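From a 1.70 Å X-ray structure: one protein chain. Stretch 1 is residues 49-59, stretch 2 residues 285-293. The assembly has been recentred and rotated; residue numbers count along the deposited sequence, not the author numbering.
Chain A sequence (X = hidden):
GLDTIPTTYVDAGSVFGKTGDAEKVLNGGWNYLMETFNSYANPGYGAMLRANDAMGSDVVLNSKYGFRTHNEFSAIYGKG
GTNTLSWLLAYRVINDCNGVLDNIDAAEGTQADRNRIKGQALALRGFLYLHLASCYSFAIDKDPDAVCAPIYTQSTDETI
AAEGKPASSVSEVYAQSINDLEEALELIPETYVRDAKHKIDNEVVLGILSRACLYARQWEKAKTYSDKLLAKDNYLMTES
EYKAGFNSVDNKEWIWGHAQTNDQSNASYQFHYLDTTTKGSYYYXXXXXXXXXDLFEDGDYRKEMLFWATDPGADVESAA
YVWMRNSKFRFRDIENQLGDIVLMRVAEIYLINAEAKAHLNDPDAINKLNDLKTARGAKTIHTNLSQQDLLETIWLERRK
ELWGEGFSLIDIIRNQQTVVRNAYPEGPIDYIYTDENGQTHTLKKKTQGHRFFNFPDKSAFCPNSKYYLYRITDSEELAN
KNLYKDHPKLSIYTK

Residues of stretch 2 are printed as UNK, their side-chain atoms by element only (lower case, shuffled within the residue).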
# COMPACT_ATOMS: atom_id res chain seq x y z
N LEU A 49 0.44 2.93 -4.33
CA LEU A 49 0.77 1.55 -3.89
C LEU A 49 1.75 0.93 -4.87
O LEU A 49 2.73 0.26 -4.49
CB LEU A 49 -0.49 0.71 -3.82
CG LEU A 49 -1.54 1.24 -2.82
CD1 LEU A 49 -2.71 0.24 -2.79
CD2 LEU A 49 -1.00 1.40 -1.40
N ARG A 50 1.54 1.19 -6.18
CA ARG A 50 2.44 0.65 -7.18
C ARG A 50 3.83 1.30 -7.09
O ARG A 50 4.85 0.60 -7.14
CB ARG A 50 1.83 0.79 -8.62
CG ARG A 50 1.06 -0.42 -9.15
CD ARG A 50 -0.28 -0.69 -8.44
NE ARG A 50 -0.10 -1.45 -7.19
CZ ARG A 50 -1.08 -1.76 -6.35
NH1 ARG A 50 -2.34 -1.32 -6.55
NH2 ARG A 50 -0.81 -2.51 -5.29
N ALA A 51 3.88 2.62 -6.96
CA ALA A 51 5.13 3.33 -6.74
C ALA A 51 5.89 2.73 -5.56
O ALA A 51 7.10 2.51 -5.65
CB ALA A 51 4.89 4.86 -6.51
N ASN A 52 5.16 2.47 -4.48
CA ASN A 52 5.74 1.95 -3.25
C ASN A 52 6.48 0.63 -3.44
O ASN A 52 7.50 0.41 -2.82
CB ASN A 52 4.71 1.80 -2.12
CG ASN A 52 4.17 3.17 -1.63
OD1 ASN A 52 4.68 4.24 -2.03
ND2 ASN A 52 3.05 3.12 -0.87
N ASP A 53 5.94 -0.24 -4.27
CA ASP A 53 6.60 -1.50 -4.56
C ASP A 53 7.71 -1.37 -5.57
O ASP A 53 8.71 -2.07 -5.46
CB ASP A 53 5.55 -2.55 -4.99
CG ASP A 53 4.66 -2.98 -3.84
OD1 ASP A 53 5.14 -3.05 -2.67
OD2 ASP A 53 3.48 -3.26 -4.08
N ALA A 54 7.56 -0.49 -6.58
CA ALA A 54 8.62 -0.23 -7.52
C ALA A 54 9.86 0.31 -6.80
O ALA A 54 10.99 0.08 -7.21
CB ALA A 54 8.15 0.76 -8.64
N MSE A 55 9.64 0.99 -5.68
CA MSE A 55 10.74 1.57 -4.91
C MSE A 55 11.28 0.63 -3.79
O MSE A 55 11.87 1.10 -2.80
CB MSE A 55 10.21 2.90 -4.39
CG MSE A 55 10.00 3.91 -5.54
SE MSE A 55 9.07 5.48 -5.00
CE MSE A 55 10.40 6.34 -3.87
N GLY A 56 11.16 -0.69 -3.99
CA GLY A 56 11.56 -1.66 -3.03
C GLY A 56 12.64 -2.60 -3.57
O GLY A 56 13.27 -2.34 -4.62
N SER A 57 12.84 -3.69 -2.85
CA SER A 57 13.89 -4.63 -3.16
C SER A 57 13.43 -5.75 -4.04
O SER A 57 14.27 -6.53 -4.49
CB SER A 57 14.45 -5.22 -1.85
OG SER A 57 15.05 -4.19 -1.06
N ASP A 58 12.11 -5.91 -4.21
CA ASP A 58 11.58 -7.18 -4.76
C ASP A 58 10.95 -7.12 -6.14
O ASP A 58 10.46 -8.18 -6.68
CB ASP A 58 10.60 -7.78 -3.77
CG ASP A 58 11.23 -7.96 -2.40
OD1 ASP A 58 12.39 -8.43 -2.39
OD2 ASP A 58 10.59 -7.55 -1.38
N VAL A 59 10.95 -5.94 -6.73
CA VAL A 59 10.26 -5.69 -8.00
C VAL A 59 11.25 -5.11 -8.99
O VAL A 59 12.02 -4.22 -8.64
CB VAL A 59 9.05 -4.72 -7.79
CG1 VAL A 59 8.42 -4.24 -9.12
CG2 VAL A 59 7.99 -5.38 -6.87
N UNK A 285 4.58 -4.98 -16.47
CA UNK A 285 5.85 -4.30 -16.13
C UNK A 285 6.38 -4.59 -14.72
O UNK A 285 7.59 -4.46 -14.50
c UNK A 285 5.70 -2.80 -16.30
o UNK A 285 4.60 -2.30 -15.53
N UNK A 286 5.49 -4.96 -13.81
CA UNK A 286 5.86 -5.29 -12.40
C UNK A 286 6.37 -6.71 -12.29
O UNK A 286 5.65 -7.62 -11.88
c UNK A 286 4.69 -5.00 -11.44
c UNK A 286 4.41 -1.18 -11.50
c UNK A 286 4.87 -1.88 -9.29
c UNK A 286 4.64 -0.88 -10.20
c UNK A 286 4.88 -3.24 -9.68
c UNK A 286 4.64 -3.57 -10.99
c UNK A 286 4.42 -2.54 -11.89
N UNK A 287 7.62 -6.91 -12.70
CA UNK A 287 8.19 -8.22 -12.70
C UNK A 287 8.94 -8.44 -11.39
O UNK A 287 9.06 -7.51 -10.55
c UNK A 287 9.04 -8.38 -13.93
n UNK A 287 8.25 -7.22 -15.93
o UNK A 287 7.47 -9.29 -15.47
c UNK A 287 8.19 -8.34 -15.19
N UNK A 288 9.41 -9.65 -11.22
CA UNK A 288 9.90 -10.07 -9.92
C UNK A 288 11.44 -10.10 -9.91
O UNK A 288 12.06 -10.56 -10.86
c UNK A 288 9.81 -11.89 -8.16
c UNK A 288 7.82 -11.47 -9.68
c UNK A 288 9.34 -11.45 -9.56
N UNK A 289 12.06 -9.64 -8.83
CA UNK A 289 13.50 -9.97 -8.62
C UNK A 289 13.65 -11.49 -8.58
O UNK A 289 13.09 -12.16 -7.70
c UNK A 289 13.97 -9.39 -7.28
o UNK A 289 15.88 -9.21 -5.89
o UNK A 289 16.15 -10.26 -7.82
c UNK A 289 15.44 -9.64 -6.99
N UNK A 290 14.49 -12.07 -9.48
CA UNK A 290 14.57 -13.51 -9.44
C UNK A 290 15.03 -14.03 -8.08
O UNK A 290 14.64 -15.10 -7.67
c UNK A 290 15.59 -13.82 -10.51
c UNK A 290 15.34 -12.73 -11.56
c UNK A 290 15.06 -11.50 -10.71
N UNK A 291 15.85 -13.26 -7.38
CA UNK A 291 16.28 -13.64 -6.02
C UNK A 291 15.15 -13.66 -4.97
O UNK A 291 15.30 -14.32 -3.94
c UNK A 291 20.43 -11.87 -7.75
c UNK A 291 19.22 -11.76 -7.02
c UNK A 291 19.37 -14.08 -6.40
c UNK A 291 17.40 -12.74 -5.52
c UNK A 291 21.09 -13.07 -7.81
o UNK A 291 22.27 -13.17 -8.55
c UNK A 291 18.70 -12.86 -6.31
c UNK A 291 20.59 -14.19 -7.13
N UNK A 292 14.04 -12.96 -5.22
CA UNK A 292 12.88 -13.00 -4.32
C UNK A 292 12.29 -14.41 -4.19
O UNK A 292 11.83 -14.78 -3.13
c UNK A 292 8.16 -11.94 -2.68
c UNK A 292 10.48 -11.44 -2.82
c UNK A 292 8.20 -12.53 -3.93
c UNK A 292 9.41 -12.58 -4.61
c UNK A 292 9.28 -11.36 -2.15
c UNK A 292 11.85 -12.01 -4.83
c UNK A 292 10.55 -12.01 -4.06
N UNK A 293 12.38 -15.21 -5.25
CA UNK A 293 11.85 -16.57 -5.22
C UNK A 293 12.64 -17.44 -4.22
O UNK A 293 12.07 -18.33 -3.60
c UNK A 293 10.65 -21.43 -8.12
n UNK A 293 9.79 -22.43 -8.36
n UNK A 293 10.29 -20.17 -8.39
c UNK A 293 11.14 -19.00 -8.18
c UNK A 293 11.89 -17.19 -6.61
n UNK A 293 11.85 -21.71 -7.61
c UNK A 293 11.23 -18.57 -6.73
O HOH W 1 14.71 -9.45 -3.46

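Position 285 carries two side-chain atoms, one carbon and then one oxygen, with no branch. This is a primary hydroxyl, so the residue is Ser285. It makes no contact with stretch 1.

At position 286 a single carbon leads to a planar ring of six carbons, with no heteroatom and no substituent. The ring reaches the last turn of helix 49-54: its nearest carbon lies 3.3 Å from Arg50 O, and Ala54 and Val59 also border it. An unsubstituted six-carbon ring identifies Phe286. The atom nearest Arg50 O is CE2; both this oxygen and Asp53 CB sit at the ring edge, near its plane. Arg50 CB approaches Phe286 CZ to 3.6 Å, Ala54 CB lies 4.2 Å from the same CZ, and Val59 CG1 packs 3.7 Å from Phe286 CD2.

Position 287 has two carbons, the second bearing one oxygen and one nitrogen. This short carboxamide is Asn287. Its CA-to-CB bond points away from stretch 1, and the contact is made by the backbone: Asn287 O accepts a CA-H...O contact from Val59 CA at 3.4 Å.

Three carbons are present at position 288, one carrying the other two. Branching at the first side-chain carbon, without oxygen, gives Val288. It forms an antiparallel, non-hydrogen-bonded bridge pair with Val59, their CA atoms 4.8 Å apart and their side chains diverging.

Position 289 again has two carbons, but the second carries two oxygens, a carboxylate; one of these oxygens lies 3.4 Å from Ser57 O. The residue is Asp289, and that oxygen is OD2; both atoms are acceptors, so this is not a hydrogen bond. Its backbone N donates to Asp58 O at 3.1 Å with a nearly linear angle of 172°. Water 1 lies in hydrogen-bonding geometry with both Asp289 OD2 (2.7 Å from the water O) and Asp58 OD1 (2.8 Å from the water O), so the water bridges the two acidic side chains. Asp289 OD1 accepts from the backbone N of position 291 at 3.0 Å.

At position 290 three carbons close a ring onto the backbone nitrogen, which defines Pro290. It points away and makes no contact.

Position 291 shows one carbon and a six-carbon ring bearing one oxygen, hence Tyr291. The CA-to-CB bond points sideways and the ring makes no contact with stretch 1; its hydroxyl is bonded elsewhere in the structure.

Position 292 has one carbon and a bare six-carbon ring; its CA-to-CB bond points toward stretch 1, and the nearest ring carbon is 3.6 Å from Asp58 CG. This is Phe292, and that carbon is CD1. Its backbone N donates to Asp289 O at 2.8 Å.

Position 293 has three carbons, a nitrogen, and a carbon carrying two more nitrogens: a guanidinium, Arg293. It lies out of reach.

The contact thus combines two modes. Phe286 fills the space beside the helix end and Val59, while the backbones of Asp58 and Val59 run alongside residues 287-289, held by one direct hydrogen bond and a CA-H...O contact. Water 1 adds a bridge between the side chains of Asp58 and Asp289, and Phe292 packs against Asp58. Together the stretches bury 415 Å².

Stretch 2, residues 285-293: SFNVDPYFR
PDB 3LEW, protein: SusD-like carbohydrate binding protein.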